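Local atomic coordinates of D-aminopeptidase (Burkholderia sp. LK4, PDB entry 5TZB), a protein that probably removes N-terminal beta-amino acids from peptides as a beta-aminopeptidase of peptidase family S58, an Ntn-hydrolase enzyme. Residues C[279-291]-C[340-352]; C[44-56]-C[64-76]. All blocks are in the same frame, centred on the assembly; numbering follows the deposited sequence.

Interaction 1 packs two helices, and interaction 2 pairs two strands of a hairpin. They use different elements of one family S58 chain. Their centres lie about 20 Å apart, on opposite sides of the chain's centre, and their nearest atoms are about 9 Å apart, so they do not touch. Interaction 1 is wholly buried and borders a second subunit. Its chemistry is small and branched apolar side chains plus a single salt bridge. Interaction 2 is partly buried, with exposed residues at its two ends and no contact to another chain. There, backbone hydrogen bonds do most of the work, and one arginine grips a backbone carbonyl.

Interaction 1: residues C[279-291]-C[340-352]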
loop_
_atom_site.group_PDB
_atom_site.type_symbol
_atom_site.label_atom_id
_atom_site.label_comp_id
_atom_site.label_asym_id
_atom_site.label_seq_id
_atom_site.Cartn_x
_atom_site.Cartn_y
_atom_site.Cartn_z
ATOM N N ALA C 279 -6.833 -1.303 -12.601
ATOM C CA ALA C 279 -5.440 -1.198 -13.025
ATOM C C ALA C 279 -4.674 -2.491 -12.764
ATOM O O ALA C 279 -3.823 -2.870 -13.564
ATOM C CB ALA C 279 -4.746 -0.023 -12.340
ATOM N N GLN C 280 -4.975 -3.171 -11.663
ATOM C CA GLN C 280 -4.219 -4.373 -11.325
ATOM C C GLN C 280 -4.538 -5.494 -12.310
ATOM O O GLN C 280 -3.749 -6.427 -12.458
ATOM C CB GLN C 280 -4.479 -4.837 -9.882
ATOM C CG GLN C 280 -3.543 -5.999 -9.481
ATOM C CD GLN C 280 -3.540 -6.378 -7.986
ATOM O OE1 GLN C 280 -2.827 -7.309 -7.592
ATOM N NE2 GLN C 280 -4.306 -5.661 -7.159
ATOM N N ARG C 281 -5.643 -5.397 -13.044
ATOM C CA ARG C 281 -5.934 -6.486 -13.981
ATOM C C ARG C 281 -4.970 -6.428 -15.176
ATOM O O ARG C 281 -4.942 -7.339 -16.015
ATOM C CB ARG C 281 -7.401 -6.458 -14.458
ATOM C CG ARG C 281 -8.463 -6.759 -13.357
ATOM C CD ARG C 281 -7.804 -7.412 -12.178
ATOM N NE ARG C 281 -8.614 -8.164 -11.225
ATOM C CZ ARG C 281 -8.973 -7.738 -10.017
ATOM N NH1 ARG C 281 -8.697 -6.507 -9.609
ATOM N NH2 ARG C 281 -9.639 -8.555 -9.219
ATOM N N ALA C 282 -4.175 -5.366 -15.266
ATOM C CA ALA C 282 -3.121 -5.328 -16.272
ATOM C C ALA C 282 -2.087 -6.438 -16.007
ATOM O O ALA C 282 -1.520 -6.996 -16.956
ATOM C CB ALA C 282 -2.461 -3.953 -16.312
ATOM N N SER C 283 -1.891 -6.791 -14.732
ATOM C CA SER C 283 -1.035 -7.934 -14.344
ATOM C C SER C 283 -1.513 -9.206 -15.025
ATOM O O SER C 283 -0.718 -10.052 -15.425
ATOM C CB SER C 283 -1.060 -8.185 -12.830
ATOM O OG SER C 283 -0.475 -7.132 -12.077
ATOM N N VAL C 284 -2.830 -9.363 -15.084
ATOM C CA VAL C 284 -3.424 -10.564 -15.650
ATOM C C VAL C 284 -3.158 -10.622 -17.150
ATOM O O VAL C 284 -2.737 -11.670 -17.674
ATOM C CB VAL C 284 -4.933 -10.629 -15.354
ATOM C CG1 VAL C 284 -5.536 -11.880 -15.955
ATOM C CG2 VAL C 284 -5.159 -10.593 -13.854
ATOM N N GLY C 285 -3.381 -9.518 -17.853
ATOM C CA GLY C 285 -3.097 -9.501 -19.281
ATOM C C GLY C 285 -1.619 -9.746 -19.593
ATOM O O GLY C 285 -1.273 -10.568 -20.455
ATOM N N LEU C 286 -0.747 -9.042 -18.873
ATOM C CA LEU C 286 0.704 -9.156 -19.063
ATOM C C LEU C 286 1.199 -10.576 -18.794
ATOM O O LEU C 286 2.017 -11.113 -19.549
ATOM C CB LEU C 286 1.437 -8.160 -18.141
ATOM C CG LEU C 286 2.962 -8.258 -18.011
ATOM C CD1 LEU C 286 3.661 -8.047 -19.363
ATOM C CD2 LEU C 286 3.483 -7.265 -16.943
ATOM N N ALA C 287 0.686 -11.186 -17.725
ATOM C CA ALA C 287 1.089 -12.543 -17.344
ATOM C C ALA C 287 0.746 -13.545 -18.435
ATOM O O ALA C 287 1.498 -14.488 -18.660
ATOM C CB ALA C 287 0.427 -12.964 -16.038
ATOM N N ARG C 288 -0.400 -13.352 -19.086
ATOM C CA ARG C 288 -0.857 -14.312 -20.098
ATOM C C ARG C 288 -0.013 -14.257 -21.379
ATOM O O ARG C 288 -0.011 -15.209 -22.159
ATOM C CB ARG C 288 -2.370 -14.131 -20.387
ATOM C CG ARG C 288 -3.190 -14.630 -19.192
ATOM C CD ARG C 288 -4.722 -14.550 -19.252
ATOM N NE ARG C 288 -5.281 -13.453 -20.017
ATOM C CZ ARG C 288 -6.512 -12.969 -19.840
ATOM N NH1 ARG C 288 -6.937 -11.960 -20.594
ATOM N NH2 ARG C 288 -7.308 -13.461 -18.893
ATOM N N VAL C 289 0.715 -13.164 -21.598
ATOM C CA VAL C 289 1.629 -13.082 -22.745
ATOM C C VAL C 289 3.037 -13.594 -22.376
ATOM O O VAL C 289 3.851 -13.922 -23.264
ATOM C CB VAL C 289 1.701 -11.647 -23.289
ATOM C CG1 VAL C 289 2.486 -11.583 -24.596
ATOM C CG2 VAL C 289 0.293 -11.119 -23.507
ATOM N N GLY C 290 3.318 -13.676 -21.071
ATOM C CA GLY C 290 4.572 -14.230 -20.593
ATOM C C GLY C 290 5.443 -13.266 -19.809
ATOM O O GLY C 290 6.655 -13.479 -19.690
ATOM N N GLY C 291 4.834 -12.201 -19.287
ATOM C CA GLY C 291 5.539 -11.197 -18.512
ATOM C C GLY C 291 5.334 -11.284 -17.016
ATOM O O GLY C 291 4.704 -12.225 -16.511
ATOM N N ALA C 340 -12.570 -7.651 -19.329
ATOM C CA ALA C 340 -12.317 -6.836 -20.509
ATOM C C ALA C 340 -10.945 -6.177 -20.480
ATOM O O ALA C 340 -10.276 -6.131 -21.500
ATOM C CB ALA C 340 -13.399 -5.772 -20.665
ATOM N N ALA C 341 -10.550 -5.633 -19.324
ATOM C CA ALA C 341 -9.271 -4.960 -19.208
ATOM C C ALA C 341 -8.152 -5.948 -19.417
ATOM O O ALA C 341 -7.185 -5.646 -20.117
ATOM C CB ALA C 341 -9.120 -4.244 -17.838
ATOM N N ALA C 342 -8.297 -7.132 -18.824
ATOM C CA ALA C 342 -7.273 -8.159 -18.946
ATOM C C ALA C 342 -7.085 -8.552 -20.402
ATOM O O ALA C 342 -5.955 -8.668 -20.874
ATOM C CB ALA C 342 -7.631 -9.392 -18.094
ATOM N N GLU C 343 -8.191 -8.730 -21.126
ATOM C CA GLU C 343 -8.118 -9.056 -22.558
ATOM C C GLU C 343 -7.512 -7.926 -23.388
ATOM O O GLU C 343 -6.724 -8.183 -24.318
ATOM C CB GLU C 343 -9.509 -9.385 -23.123
ATOM C CG GLU C 343 -10.077 -10.727 -22.676
ATOM C CD GLU C 343 -11.309 -11.163 -23.463
ATOM O OE1 GLU C 343 -11.680 -10.511 -24.475
ATOM O OE2 GLU C 343 -11.910 -12.178 -23.056
ATOM N N ALA C 344 -7.916 -6.688 -23.077
ATOM C CA ALA C 344 -7.464 -5.525 -23.836
ATOM C C ALA C 344 -5.952 -5.372 -23.731
ATOM O O ALA C 344 -5.276 -5.102 -24.724
ATOM C CB ALA C 344 -8.153 -4.276 -23.340
ATOM N N VAL C 345 -5.427 -5.559 -22.521
ATOM C CA VAL C 345 -3.990 -5.487 -22.283
ATOM C C VAL C 345 -3.253 -6.620 -22.995
ATOM O O VAL C 345 -2.215 -6.392 -23.633
ATOM C CB VAL C 345 -3.675 -5.530 -20.777
ATOM C CG1 VAL C 345 -2.170 -5.717 -20.542
ATOM C CG2 VAL C 345 -4.187 -4.270 -20.115
ATOM N N GLU C 346 -3.787 -7.837 -22.897
ATOM C CA GLU C 346 -3.164 -8.974 -23.561
ATOM C C GLU C 346 -3.059 -8.715 -25.073
ATOM O O GLU C 346 -1.991 -8.888 -25.659
ATOM C CB GLU C 346 -3.947 -10.269 -23.286
ATOM C CG GLU C 346 -3.291 -11.544 -23.833
ATOM C CD GLU C 346 -4.111 -12.799 -23.546
ATOM O OE1 GLU C 346 -5.117 -12.694 -22.820
ATOM O OE2 GLU C 346 -3.769 -13.885 -24.061
ATOM N N GLU C 347 -4.155 -8.295 -25.701
ATOM C CA GLU C 347 -4.129 -8.083 -27.154
ATOM C C GLU C 347 -3.279 -6.874 -27.550
ATOM O O GLU C 347 -2.637 -6.874 -28.610
ATOM C CB GLU C 347 -5.538 -7.918 -27.725
ATOM C CG GLU C 347 -5.535 -7.853 -29.255
ATOM C CD GLU C 347 -6.926 -7.881 -29.867
ATOM O OE1 GLU C 347 -7.903 -8.093 -29.125
ATOM O OE2 GLU C 347 -7.028 -7.721 -31.104
ATOM N N ALA C 348 -3.269 -5.860 -26.691
ATOM C CA ALA C 348 -2.491 -4.658 -26.959
ATOM C C ALA C 348 -1.015 -5.016 -27.073
ATOM O O ALA C 348 -0.329 -4.557 -27.984
ATOM C CB ALA C 348 -2.704 -3.632 -25.859
ATOM N N ILE C 349 -0.547 -5.869 -26.164
ATOM C CA ILE C 349 0.844 -6.311 -26.177
ATOM C C ILE C 349 1.145 -7.110 -27.447
ATOM O O ILE C 349 2.149 -6.856 -28.120
ATOM C CB ILE C 349 1.181 -7.161 -24.928
ATOM C CG1 ILE C 349 1.085 -6.299 -23.661
ATOM C CG2 ILE C 349 2.583 -7.760 -25.057
ATOM C CD1 ILE C 349 1.051 -7.092 -22.365
ATOM N N VAL C 350 0.287 -8.066 -27.792
ATOM C CA VAL C 350 0.533 -8.857 -29.001
ATOM C C VAL C 350 0.464 -7.948 -30.239
ATOM O O VAL C 350 1.242 -8.120 -31.186
ATOM C CB VAL C 350 -0.449 -10.042 -29.131
ATOM C CG1 VAL C 350 -0.110 -10.887 -30.360
ATOM C CG2 VAL C 350 -0.389 -10.917 -27.881
ATOM N N ASN C 351 -0.426 -6.955 -30.215
ATOM C CA ASN C 351 -0.491 -5.987 -31.319
ATOM C C ASN C 351 0.823 -5.216 -31.486
ATOM O O ASN C 351 1.227 -4.911 -32.598
ATOM C CB ASN C 351 -1.648 -5.001 -31.121
ATOM C CG ASN C 351 -2.971 -5.519 -31.672
ATOM O OD1 ASN C 351 -3.005 -6.455 -32.472
ATOM N ND2 ASN C 351 -4.062 -4.872 -31.287
ATOM N N ALA C 352 1.482 -4.889 -30.374
ATOM C CA ALA C 352 2.767 -4.191 -30.437
ATOM C C ALA C 352 3.804 -5.030 -31.173
ATOM O O ALA C 352 4.558 -4.523 -32.001
ATOM C CB ALA C 352 3.273 -3.848 -29.023
#
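The guanidinium of Arg288 meets Glu346 and the backbone N of Glu343 at its edge, near its own plane. The carboxylate of Glu346 is turned 53° from that plane. Glu346 OE1 sits 2.9 Å from Arg288 NE and 3.0 Å from Arg288 NH1. This is a salt bridge, but both hydrogen bonds are weak, because the N-H groups point poorly at the shared oxygen. The Arg288 chain bends at chi3 (-31°) to bring NE and NH1 to OE1. Glu346 is extended, and the two side chains cross at about a right angle. The methyl of Ala342 lies near Arg288 NH1 (Ala342 CB to NH1 3.7 Å) and is the knob in the hole formed by Arg281, Val284, Gly285 and Arg288. Gly285 is the point of closest backbone approach. It has no side chain and packs its CA 3.4 Å from Ala342 O. The axes of the two helical segments come within 7.3 Å and cross at -45°. Further along, Val289 CG2 rests on Glu346 CG at 3.6 Å, and Val289 CG1 meets Ile349 CG2 at 3.9 Å. Ile349 CD1 also touches Leu286 CA. Gly290, with positive phi, ends the first helix in a Schellman motif, where Gly291 N bonds to Leu286 O.

Val284 and Ala287 pack against the second subunit, whose Arg288 NE donates a hydrogen bond to Ala287 O. Arg203 of the same chain holds Glu343 in a salt bridge. The helix pair lies against strands 213-220, 260-266 and 298-305 of one mixed sheet, through Leu286, Val345 and Ile349.

Interaction 2: residues C[44-56]-C[64-76]; sequences VPGVRVGHCTLNE and RTGVTVIEPRAGA
Strands 48-56 and 64-71 run antiparallel at 166°, their axes 4.7 Å apart, and the hydrogen-bonded pairs are Arg48-Glu71, Gly50-Val69, Cys52-Val67 and Leu54-Thr65. The guanidinium of Arg48 is clasped at the end of the ladder. Arg48 NE and NH2 donate to Arg73 O, each at 2.9 Å, and this oxygen lies in the guanidinium plane. Glu71 CB covers one face of the group and Ala74 O the opposite face. The Glu71 carboxylate stacks nearly parallel to the guanidinium, 4° apart. Glu71 OE1 is 3.9 Å from Arg48 NH2 and lies well out of the guanidinium plane, a long salt bridge of charges only. On the other face, His51 ND1 and Thr68 OG1 share a 2.7 Å hydrogen bond at the ring edge. Thr68 OG1 lies beside its backbone N (chi1 -64°), which turns it to the ring. Gly185 N also bonds to that oxygen, and Ala179 O takes His51 NE2. Val47 CG1 meets Ile70 CG2 at 4.0 Å. One water bridges Pro45 O and Pro72 O. Helix 163-172 covers Cys52 and Leu54. The segments form a beta hairpin, with strand 48-56 outermost within this chain and strand 63-71 beside strand 111-115 in a mixed sheet.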
loop_
_atom_site.group_PDB
_atom_site.type_symbol
_atom_site.label_atom_id
_atom_site.label_comp_id
_atom_site.label_asym_id
_atom_site.label_seq_id
_atom_site.Cartn_x
_atom_site.Cartn_y
_atom_site.Cartn_z
ATOM N N VAL C 44 -12.840 4.447 -26.256
ATOM C CA VAL C 44 -13.409 5.188 -25.137
ATOM C C VAL C 44 -13.618 6.613 -25.632
ATOM O O VAL C 44 -12.653 7.324 -25.897
ATOM C CB VAL C 44 -12.488 5.161 -23.890
ATOM C CG1 VAL C 44 -13.078 5.979 -22.728
ATOM C CG2 VAL C 44 -12.230 3.718 -23.452
ATOM N N PRO C 45 -14.886 7.037 -25.761
ATOM C CA PRO C 45 -15.181 8.319 -26.417
ATOM C C PRO C 45 -14.443 9.505 -25.790
ATOM O O PRO C 45 -14.414 9.641 -24.565
ATOM C CB PRO C 45 -16.700 8.462 -26.241
ATOM C CG PRO C 45 -17.196 7.056 -26.092
ATOM C CD PRO C 45 -16.113 6.361 -25.300
ATOM N N GLY C 46 -13.841 10.346 -26.628
ATOM C CA GLY C 46 -13.172 11.537 -26.138
ATOM C C GLY C 46 -11.680 11.343 -25.949
ATOM O O GLY C 46 -10.911 12.314 -25.957
ATOM N N VAL C 47 -11.269 10.092 -25.756
ATOM C CA VAL C 47 -9.860 9.783 -25.550
ATOM C C VAL C 47 -9.076 9.958 -26.857
ATOM O O VAL C 47 -9.467 9.465 -27.926
ATOM C CB VAL C 47 -9.694 8.350 -24.973
ATOM C CG1 VAL C 47 -8.226 7.962 -24.857
ATOM C CG2 VAL C 47 -10.381 8.252 -23.621
ATOM N N ARG C 48 -7.952 10.656 -26.761
ATOM C CA ARG C 48 -7.156 11.009 -27.930
ATOM C C ARG C 48 -5.702 10.552 -27.743
ATOM O O ARG C 48 -5.186 10.569 -26.615
ATOM C CB ARG C 48 -7.209 12.532 -28.174
ATOM C CG ARG C 48 -8.603 13.115 -28.507
ATOM C CD ARG C 48 -8.610 14.652 -28.474
ATOM N NE ARG C 48 -8.598 15.210 -27.120
ATOM C CZ ARG C 48 -7.937 16.310 -26.769
ATOM N NH1 ARG C 48 -7.186 16.939 -27.658
ATOM N NH2 ARG C 48 -7.990 16.759 -25.520
ATOM N N VAL C 49 -5.048 10.150 -28.832
ATOM C CA VAL C 49 -3.657 9.697 -28.767
ATOM C C VAL C 49 -2.806 10.359 -29.842
ATOM O O VAL C 49 -3.234 10.481 -30.996
ATOM C CB VAL C 49 -3.539 8.152 -28.921
ATOM C CG1 VAL C 49 -2.072 7.708 -28.850
ATOM C CG2 VAL C 49 -4.315 7.443 -27.858
ATOM N N GLY C 50 -1.599 10.791 -29.473
ATOM C CA GLY C 50 -0.673 11.371 -30.440
ATOM C C GLY C 50 0.750 10.875 -30.233
ATOM O O GLY C 50 1.176 10.670 -29.107
ATOM N N HIS C 51 1.478 10.662 -31.324
ATOM C CA HIS C 51 2.869 10.226 -31.256
ATOM C C HIS C 51 3.785 11.327 -31.793
ATOM O O HIS C 51 3.381 12.120 -32.648
ATOM C CB HIS C 51 3.127 8.950 -32.078
ATOM C CG HIS C 51 2.370 7.737 -31.625
ATOM N ND1 HIS C 51 2.419 7.259 -30.331
ATOM C CD2 HIS C 51 1.619 6.850 -32.322
ATOM C CE1 HIS C 51 1.687 6.164 -30.239
ATOM N NE2 HIS C 51 1.197 5.888 -31.435
ATOM N N CYS C 52 5.006 11.387 -31.273
ATOM C CA CYS C 52 6.100 12.080 -31.951
ATOM C C CYS C 52 7.271 11.112 -32.015
ATOM O O CYS C 52 7.762 10.656 -30.988
ATOM C CB CYS C 52 6.503 13.375 -31.252
ATOM S SG CYS C 52 7.931 14.176 -32.034
ATOM N N THR C 53 7.677 10.768 -33.232
ATOM C CA THR C 53 8.677 9.731 -33.464
ATOM C C THR C 53 10.015 10.322 -33.901
ATOM O O THR C 53 10.068 11.118 -34.839
ATOM C CB THR C 53 8.176 8.728 -34.522
ATOM O OG1 THR C 53 6.935 8.171 -34.072
ATOM C CG2 THR C 53 9.195 7.599 -34.755
ATOM N N LEU C 54 11.082 9.972 -33.185
ATOM C CA LEU C 54 12.424 10.444 -33.519
ATOM C C LEU C 54 13.274 9.315 -34.065
ATOM O O LEU C 54 13.550 8.341 -33.367
ATOM C CB LEU C 54 13.107 11.044 -32.294
ATOM C CG LEU C 54 12.353 12.211 -31.661
ATOM C CD1 LEU C 54 13.130 12.760 -30.472
ATOM C CD2 LEU C 54 12.059 13.296 -32.709
ATOM N N ASN C 55 13.700 9.437 -35.310
ATOM C CA ASN C 55 14.582 8.440 -35.873
ATOM C C ASN C 55 15.650 9.184 -36.674
ATOM O O ASN C 55 15.354 9.809 -37.696
ATOM C CB ASN C 55 13.782 7.453 -36.731
ATOM C CG ASN C 55 14.655 6.429 -37.444
ATOM O OD1 ASN C 55 15.890 6.520 -37.458
ATOM N ND2 ASN C 55 14.007 5.446 -38.054
ATOM N N GLU C 56 16.896 9.100 -36.213
ATOM C CA GLU C 56 17.998 9.798 -36.856
ATOM C C GLU C 56 19.252 8.961 -36.699
ATOM O O GLU C 56 19.653 8.640 -35.581
ATOM C CB GLU C 56 18.202 11.190 -36.242
ATOM C CG GLU C 56 17.097 12.183 -36.566
ATOM C CD GLU C 56 17.349 12.967 -37.836
ATOM O OE1 GLU C 56 18.528 13.269 -38.129
ATOM O OE2 GLU C 56 16.362 13.283 -38.540
ATOM N N ARG C 64 16.620 6.848 -31.403
ATOM C CA ARG C 64 15.493 5.965 -31.684
ATOM C C ARG C 64 14.562 6.040 -30.491
ATOM O O ARG C 64 14.549 5.148 -29.648
ATOM C CB ARG C 64 15.961 4.520 -31.916
ATOM C CG ARG C 64 16.861 4.384 -33.131
ATOM C CD ARG C 64 16.138 4.677 -34.440
ATOM N NE ARG C 64 17.053 4.572 -35.576
ATOM C CZ ARG C 64 17.334 3.438 -36.208
ATOM N NH1 ARG C 64 16.747 2.316 -35.820
ATOM N NH2 ARG C 64 18.184 3.427 -37.230
ATOM N N THR C 65 13.783 7.113 -30.424
ATOM C CA THR C 65 12.968 7.374 -29.253
ATOM C C THR C 65 11.835 8.328 -29.606
ATOM O O THR C 65 11.582 8.588 -30.779
ATOM C CB THR C 65 13.820 7.971 -28.094
ATOM O OG1 THR C 65 13.063 7.969 -26.883
ATOM C CG2 THR C 65 14.274 9.387 -28.415
ATOM N N GLY C 66 11.151 8.841 -28.591
ATOM C CA GLY C 66 10.069 9.771 -28.825
ATOM C C GLY C 66 9.135 9.876 -27.641
ATOM O O GLY C 66 9.481 9.529 -26.510
ATOM N N VAL C 67 7.931 10.363 -27.906
ATOM C CA VAL C 67 6.965 10.536 -26.855
ATOM C C VAL C 67 5.560 10.248 -27.393
ATOM O O VAL C 67 5.229 10.601 -28.527
ATOM C CB VAL C 67 7.082 11.967 -26.230
ATOM C CG1 VAL C 67 7.111 13.025 -27.298
ATOM C CG2 VAL C 67 5.970 12.235 -25.233
ATOM N N THR C 68 4.758 9.566 -26.578
ATOM C CA THR C 68 3.348 9.329 -26.869
ATOM C C THR C 68 2.488 10.036 -25.839
ATOM O O THR C 68 2.806 10.010 -24.648
ATOM C CB THR C 68 3.013 7.833 -26.857
ATOM O OG1 THR C 68 3.722 7.185 -27.914
ATOM C CG2 THR C 68 1.515 7.612 -27.051
ATOM N N VAL C 69 1.411 10.684 -26.283
ATOM C CA VAL C 69 0.509 11.338 -25.343
ATOM C C VAL C 69 -0.889 10.756 -25.436
ATOM O O VAL C 69 -1.348 10.338 -26.509
ATOM C CB VAL C 69 0.428 12.869 -25.555
ATOM C CG1 VAL C 69 1.753 13.530 -25.236
ATOM C CG2 VAL C 69 0.002 13.189 -26.954
ATOM N N ILE C 70 -1.531 10.682 -24.277
ATOM C CA ILE C 70 -2.923 10.297 -24.179
ATOM C C ILE C 70 -3.665 11.461 -23.573
ATOM O O ILE C 70 -3.324 11.902 -22.460
ATOM C CB ILE C 70 -3.140 9.060 -23.290
ATOM C CG1 ILE C 70 -2.227 7.904 -23.696
ATOM C CG2 ILE C 70 -4.606 8.630 -23.306
ATOM C CD1 ILE C 70 -2.214 6.787 -22.663
ATOM N N GLU C 71 -4.670 11.962 -24.286
ATOM C CA GLU C 71 -5.591 12.941 -23.706
ATOM C C GLU C 71 -6.788 12.168 -23.171
ATOM O O GLU C 71 -7.418 11.425 -23.928
ATOM C CB GLU C 71 -6.040 13.985 -24.732
ATOM C CG GLU C 71 -4.928 14.865 -25.279
ATOM C CD GLU C 71 -4.524 15.997 -24.334
ATOM O OE1 GLU C 71 -4.959 16.010 -23.156
ATOM O OE2 GLU C 71 -3.788 16.899 -24.790
ATOM N N PRO C 72 -7.075 12.288 -21.861
ATOM C CA PRO C 72 -8.194 11.535 -21.298
ATOM C C PRO C 72 -9.574 12.077 -21.700
ATOM O O PRO C 72 -10.552 11.349 -21.545
ATOM C CB PRO C 72 -7.984 11.682 -19.787
ATOM C CG PRO C 72 -7.260 12.979 -19.647
ATOM C CD PRO C 72 -6.347 13.045 -20.821
ATOM N N ARG C 73 -9.647 13.323 -22.168
ATOM C CA ARG C 73 -10.920 13.971 -22.511
ATOM C C ARG C 73 -10.905 14.565 -23.916
ATOM O O ARG C 73 -9.845 14.692 -24.540
ATOM C CB ARG C 73 -11.257 15.087 -21.511
ATOM C CG ARG C 73 -11.451 14.645 -20.065
ATOM C CD ARG C 73 -12.786 13.937 -19.862
ATOM N NE ARG C 73 -13.115 13.803 -18.448
ATOM C CZ ARG C 73 -14.171 13.136 -17.984
ATOM N NH1 ARG C 73 -14.996 12.529 -18.825
ATOM N NH2 ARG C 73 -14.392 13.061 -16.679
ATOM N N ALA C 74 -12.087 14.931 -24.414
ATOM C CA ALA C 74 -12.185 15.595 -25.708
ATOM C C ALA C 74 -11.528 16.968 -25.633
ATOM O O ALA C 74 -10.959 17.445 -26.616
ATOM C CB ALA C 74 -13.654 15.719 -26.153
ATOM N N GLY C 75 -11.643 17.613 -24.473
ATOM C CA GLY C 75 -11.001 18.893 -24.235
ATOM C C GLY C 75 -9.903 18.815 -23.187
ATOM O O GLY C 75 -9.319 17.751 -22.947
ATOM N N ALA C 76 -9.653 19.939 -22.524
ATOM C CA ALA C 76 -8.580 20.016 -21.544
ATOM C C ALA C 76 -8.850 19.153 -20.305
ATOM O O ALA C 76 -9.909 19.233 -19.694
ATOM C CB ALA C 76 -8.354 21.464 -21.143
HETATM O O HOH W 1 -13.165 11.094 -22.485
#